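Local coordinates for 3-oxoacyl-(acyl-carrier protein) synthase II (Thermus thermophilus, PDB 1J3N) that probably elongates fatty acids as a homodimeric condensing enzyme, joining a growing acyl chain to a malonyl unit carried by acyl-carrier protein, at residues A[68-72]-A[107-111]; A[313-317]-A[372-377]. All coordinates share one frame; numbering follows the deposited sequence.

Contact 1 (A[68-72]-A[107-111]); sequences LDRFV and GGMET
Asp69 reaches across to Thr111 with one carboxylate oxygen and serves its own helix with the other. Its CG lies anti to the backbone N (chi1 -178°), which carries the carboxylate to the start of helix 109-122. There Asp69 OD2 takes a hydrogen bond from Thr111 OG1 at 2.6 Å on its anti lone pair, and a second from Thr111 N at 3.2 Å, nearly along the C-O axis. Asp69 OD1 caps helix 70-86 by accepting from Phe71 N at 2.9 Å, an almost straight bond. A short acid at this N-cap ties two helix starts together, and the helix dipoles would probably favour its charged form. An asparagine here would probably leave either Phe71 N or the Thr111 donors without an acceptor, its amide offering one oxygen for two. Gly108 CA packs 3.1 Å from Asp69 OD2, where a side chain would collide. Arg70, long enough to span to the next helix, sends NE to Glu110 OE2 at 3.2 Å in a salt bridge; the carboxylate stands nearly perpendicular to the guanidinium and is met from above its plane. Two waters link Glu110 OE1 to Arg70 N and, weakly, NH2, while NH1 bonds Tyr74. Phe71 lays a ring face over Gly107, whose CA sits 3.8 Å from the centroid in a CH-pi contact. The contact pins the N-terminal ends of helices 70-86 and 109-122 together, with helix 131-135 against Thr111 and Phe71 O bonded to Thr188 in strand 182-189.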
loop_
_atom_site.group_PDB
_atom_site.type_symbol
_atom_site.label_atom_id
_atom_site.label_comp_id
_atom_site.label_asym_id
_atom_site.label_seq_id
_atom_site.Cartn_x
_atom_site.Cartn_y
_atom_site.Cartn_z
ATOM N N LEU A 68 6.994 -12.258 15.126
ATOM C CA LEU A 68 7.023 -11.955 13.702
ATOM C C LEU A 68 6.120 -12.899 12.941
ATOM O O LEU A 68 6.270 -14.118 13.033
ATOM C CB LEU A 68 8.439 -12.096 13.141
ATOM C CG LEU A 68 9.495 -11.074 13.546
ATOM C CD1 LEU A 68 10.784 -11.356 12.794
ATOM C CD2 LEU A 68 8.997 -9.688 13.222
ATOM N N ASP A 69 5.178 -12.341 12.194
ATOM C CA ASP A 69 4.270 -13.156 11.408
ATOM C C ASP A 69 5.074 -13.735 10.254
ATOM O O ASP A 69 6.076 -13.156 9.835
ATOM C CB ASP A 69 3.114 -12.305 10.873
ATOM C CG ASP A 69 2.102 -13.117 10.093
ATOM O OD1 ASP A 69 2.394 -13.481 8.927
ATOM O OD2 ASP A 69 1.016 -13.400 10.650
ATOM N N ARG A 70 4.637 -14.881 9.742
ATOM C CA ARG A 70 5.327 -15.520 8.632
ATOM C C ARG A 70 5.592 -14.572 7.447
ATOM O O ARG A 70 6.643 -14.661 6.813
ATOM C CB ARG A 70 4.522 -16.741 8.162
ATOM C CG ARG A 70 5.271 -17.680 7.234
ATOM C CD ARG A 70 4.395 -18.861 6.816
ATOM N NE ARG A 70 4.235 -19.864 7.868
ATOM C CZ ARG A 70 5.112 -20.832 8.128
ATOM N NH1 ARG A 70 6.226 -20.938 7.414
ATOM N NH2 ARG A 70 4.871 -21.701 9.098
ATOM N N PHE A 71 4.674 -13.659 7.134
ATOM C CA PHE A 71 4.931 -12.789 5.979
ATOM C C PHE A 71 6.086 -11.832 6.220
ATOM O O PHE A 71 6.812 -11.471 5.287
ATOM C CB PHE A 71 3.667 -12.034 5.533
ATOM C CG PHE A 71 3.406 -10.736 6.261
ATOM C CD1 PHE A 71 2.845 -10.728 7.534
ATOM C CD2 PHE A 71 3.674 -9.516 5.641
ATOM C CE1 PHE A 71 2.550 -9.528 8.177
ATOM C CE2 PHE A 71 3.386 -8.308 6.273
ATOM C CZ PHE A 71 2.818 -8.313 7.547
ATOM N N VAL A 72 6.264 -11.427 7.470
ATOM C CA VAL A 72 7.365 -10.540 7.809
ATOM C C VAL A 72 8.637 -11.398 7.873
ATOM O O VAL A 72 9.719 -10.948 7.505
ATOM C CB VAL A 72 7.116 -9.822 9.160
ATOM C CG1 VAL A 72 8.401 -9.176 9.661
ATOM C CG2 VAL A 72 6.031 -8.739 8.980
ATOM N N GLY A 107 -1.030 -9.690 4.237
ATOM C CA GLY A 107 -0.375 -9.393 5.499
ATOM C C GLY A 107 -0.341 -10.590 6.434
ATOM O O GLY A 107 -0.186 -11.720 5.985
ATOM N N GLY A 108 -0.516 -10.347 7.730
ATOM C CA GLY A 108 -0.460 -11.421 8.712
ATOM C C GLY A 108 -1.639 -12.371 8.797
ATOM O O GLY A 108 -2.361 -12.390 9.795
ATOM N N MET A 109 -1.813 -13.184 7.764
ATOM C CA MET A 109 -2.905 -14.150 7.702
ATOM C C MET A 109 -2.939 -15.125 8.896
ATOM O O MET A 109 -3.999 -15.359 9.473
ATOM C CB MET A 109 -2.809 -14.933 6.389
ATOM C CG MET A 109 -4.064 -15.711 6.010
ATOM S SD MET A 109 -5.515 -14.660 5.761
ATOM C CE MET A 109 -6.684 -15.503 6.825
ATOM N N GLU A 110 -1.795 -15.699 9.265
ATOM C CA GLU A 110 -1.770 -16.630 10.394
ATOM C C GLU A 110 -2.139 -15.918 11.690
ATOM O O GLU A 110 -2.872 -16.458 12.523
ATOM C CB GLU A 110 -0.390 -17.278 10.555
ATOM C CG GLU A 110 0.058 -18.161 9.399
ATOM C CD GLU A 110 1.280 -19.008 9.750
ATOM O OE1 GLU A 110 2.136 -18.561 10.550
ATOM O OE2 GLU A 110 1.388 -20.125 9.218
ATOM N N THR A 111 -1.634 -14.697 11.851
ATOM C CA THR A 111 -1.909 -13.904 13.042
ATOM C C THR A 111 -3.395 -13.586 13.133
ATOM O O THR A 111 -3.983 -13.599 14.218
ATOM C CB THR A 111 -1.091 -12.585 13.032
ATOM O OG1 THR A 111 0.304 -12.893 13.130
ATOM C CG2 THR A 111 -1.492 -11.690 14.204
HETATM O O HOH W 1 3.116 -16.300 11.637
HETATM O O HOH W 2 3.924 -20.302 11.436
#

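Contact 2 (A[313-317]-A[372-377]); sequences VLAIK and ELDLDF
Glu372 meets Lys317 through its backbone: its carbonyl O takes a weak hydrogen bond from NZ at 3.1 Å, while its carboxylate turns to Arg310 on the same helix. Leu373 then presses its CD2 branch against Val313, 3.7 Å from CB and almost as near CG2, a branched leucine covering a beta-branched valine. Asp374, at the centre of an inverse gamma turn, has CG between its backbone N and carbonyl carbon (chi1 63°), which brings OD1 to Lys317 in a salt bridge whose modelled length, 2.5 Å between Asp374 OD1 and Lys317 NZ, is doubtfully short. Lysine suits this place because its chain, extended beyond CG, spans from helix to turn and keeps its ammonium at the outer margin. Leu375 points toward the helix, and its CD1 drops between Val313 CG1, at 3.7 Å, and Ile316 CG2, at 3.9 Å, residues less than one helical turn apart. Phe377 closes the row with its ring edge, CZ lying 3.9 Å from Val313 CG2, and the same ring stacks on Phe220. An irregular segment between strands 359-360 and 382-383 thus covers a flank of helix 306-324, in the C-terminal half of a thiolase-like condensing enzyme.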
loop_
_atom_site.group_PDB
_atom_site.type_symbol
_atom_site.label_atom_id
_atom_site.label_comp_id
_atom_site.label_asym_id
_atom_site.label_seq_id
_atom_site.Cartn_x
_atom_site.Cartn_y
_atom_site.Cartn_z
ATOM N N VAL A 313 -3.202 -12.922 -23.374
ATOM C CA VAL A 313 -2.779 -13.190 -24.747
ATOM C C VAL A 313 -3.423 -12.197 -25.722
ATOM O O VAL A 313 -2.746 -11.641 -26.583
ATOM C CB VAL A 313 -3.139 -14.637 -25.157
ATOM C CG1 VAL A 313 -2.816 -14.859 -26.629
ATOM C CG2 VAL A 313 -2.366 -15.627 -24.286
ATOM N N LEU A 314 -4.725 -11.969 -25.583
ATOM C CA LEU A 314 -5.422 -11.024 -26.452
ATOM C C LEU A 314 -4.816 -9.632 -26.303
ATOM O O LEU A 314 -4.731 -8.879 -27.274
ATOM C CB LEU A 314 -6.910 -10.965 -26.105
ATOM C CG LEU A 314 -7.761 -12.187 -26.474
ATOM C CD1 LEU A 314 -9.172 -11.994 -25.966
ATOM C CD2 LEU A 314 -7.758 -12.385 -27.985
ATOM N N ALA A 315 -4.396 -9.301 -25.084
ATOM C CA ALA A 315 -3.790 -8.003 -24.802
ATOM C C ALA A 315 -2.394 -7.915 -25.417
ATOM O O ALA A 315 -1.957 -6.845 -25.862
ATOM C CB ALA A 315 -3.709 -7.782 -23.292
ATOM N N ILE A 316 -1.686 -9.041 -25.423
ATOM C CA ILE A 316 -0.347 -9.074 -25.994
ATOM C C ILE A 316 -0.449 -8.920 -27.508
ATOM O O ILE A 316 0.243 -8.093 -28.100
ATOM C CB ILE A 316 0.382 -10.392 -25.632
ATOM C CG1 ILE A 316 0.872 -10.320 -24.181
ATOM C CG2 ILE A 316 1.541 -10.646 -26.587
ATOM C CD1 ILE A 316 1.590 -11.557 -23.714
ATOM N N LYS A 317 -1.324 -9.706 -28.129
ATOM C CA LYS A 317 -1.511 -9.634 -29.575
ATOM C C LYS A 317 -1.950 -8.234 -29.982
ATOM O O LYS A 317 -1.630 -7.766 -31.071
ATOM C CB LYS A 317 -2.565 -10.651 -30.032
ATOM C CG LYS A 317 -2.153 -12.105 -29.877
ATOM C CD LYS A 317 -3.303 -13.041 -30.239
ATOM C CE LYS A 317 -2.894 -14.496 -30.103
ATOM N NZ LYS A 317 -4.026 -15.429 -30.392
ATOM N N GLU A 372 -6.181 -21.464 -29.488
ATOM C CA GLU A 372 -6.708 -20.109 -29.601
ATOM C C GLU A 372 -5.661 -19.073 -29.177
ATOM O O GLU A 372 -5.738 -17.905 -29.564
ATOM C CB GLU A 372 -7.961 -19.957 -28.735
ATOM C CG GLU A 372 -8.509 -18.539 -28.695
ATOM C CD GLU A 372 -9.604 -18.366 -27.662
ATOM O OE1 GLU A 372 -10.782 -18.656 -27.968
ATOM O OE2 GLU A 372 -9.277 -17.948 -26.532
ATOM N N LEU A 373 -4.688 -19.510 -28.381
ATOM C CA LEU A 373 -3.618 -18.637 -27.892
ATOM C C LEU A 373 -2.318 -19.006 -28.614
ATOM O O LEU A 373 -1.461 -19.689 -28.055
ATOM C CB LEU A 373 -3.447 -18.834 -26.382
ATOM C CG LEU A 373 -4.738 -18.859 -25.551
ATOM C CD1 LEU A 373 -4.422 -19.243 -24.115
ATOM C CD2 LEU A 373 -5.413 -17.499 -25.609
ATOM N N ASP A 374 -2.173 -18.543 -29.850
ATOM C CA ASP A 374 -1.000 -18.867 -30.659
ATOM C C ASP A 374 0.264 -18.056 -30.388
ATOM O O ASP A 374 0.741 -17.316 -31.252
ATOM C CB ASP A 374 -1.355 -18.768 -32.147
ATOM C CG ASP A 374 -1.746 -17.363 -32.559
ATOM O OD1 ASP A 374 -2.669 -16.800 -31.933
ATOM O OD2 ASP A 374 -1.133 -16.825 -33.507
ATOM N N LEU A 375 0.812 -18.200 -29.188
ATOM C CA LEU A 375 2.037 -17.503 -28.833
ATOM C C LEU A 375 3.057 -18.552 -28.429
ATOM O O LEU A 375 2.695 -19.668 -28.059
ATOM C CB LEU A 375 1.802 -16.533 -27.673
ATOM C CG LEU A 375 0.941 -15.296 -27.947
ATOM C CD1 LEU A 375 0.852 -14.448 -26.684
ATOM C CD2 LEU A 375 1.554 -14.486 -29.082
ATOM N N ASP A 376 4.333 -18.197 -28.512
ATOM C CA ASP A 376 5.397 -19.117 -28.140
ATOM C C ASP A 376 5.529 -19.085 -26.616
ATOM O O ASP A 376 6.098 -18.146 -26.065
ATOM C CB ASP A 376 6.716 -18.682 -28.790
ATOM C CG ASP A 376 7.837 -19.668 -28.548
ATOM O OD1 ASP A 376 7.703 -20.520 -27.646
ATOM O OD2 ASP A 376 8.861 -19.588 -29.253
ATOM N N PHE A 377 5.015 -20.118 -25.947
ATOM C CA PHE A 377 5.056 -20.188 -24.488
ATOM C C PHE A 377 6.264 -20.900 -23.870
ATOM O O PHE A 377 6.252 -21.242 -22.684
ATOM C CB PHE A 377 3.755 -20.802 -23.971
ATOM C CG PHE A 377 2.543 -19.962 -24.259
ATOM C CD1 PHE A 377 2.443 -18.664 -23.752
ATOM C CD2 PHE A 377 1.514 -20.449 -25.062
ATOM C CE1 PHE A 377 1.337 -17.862 -24.043
ATOM C CE2 PHE A 377 0.401 -19.656 -25.361
ATOM C CZ PHE A 377 0.313 -18.358 -24.850
#

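In the fold
After its first strands and helices at the N terminus, the chain enters helix 70-86, crosses to strand 98-103 and returns at residues 107-111, where contact 1 closes a loop of 34 residues within the N-terminal family region. Later, after helix 306-324, it passes strand 328-330, helix 343-357 and strand 359-360 before contact 2 closes a longer loop of 54 residues. The two loops follow in series, neither nested nor crossed. The centres of contact 1 and contact 2 lie about 37 Å apart, on opposite sides of the chain's centre. Contact 1 joins two helix starts near the second subunit, whose Trp112 packs on Met109; contact 2 fastens the segment leading to strand 382-383 onto helix 306-324.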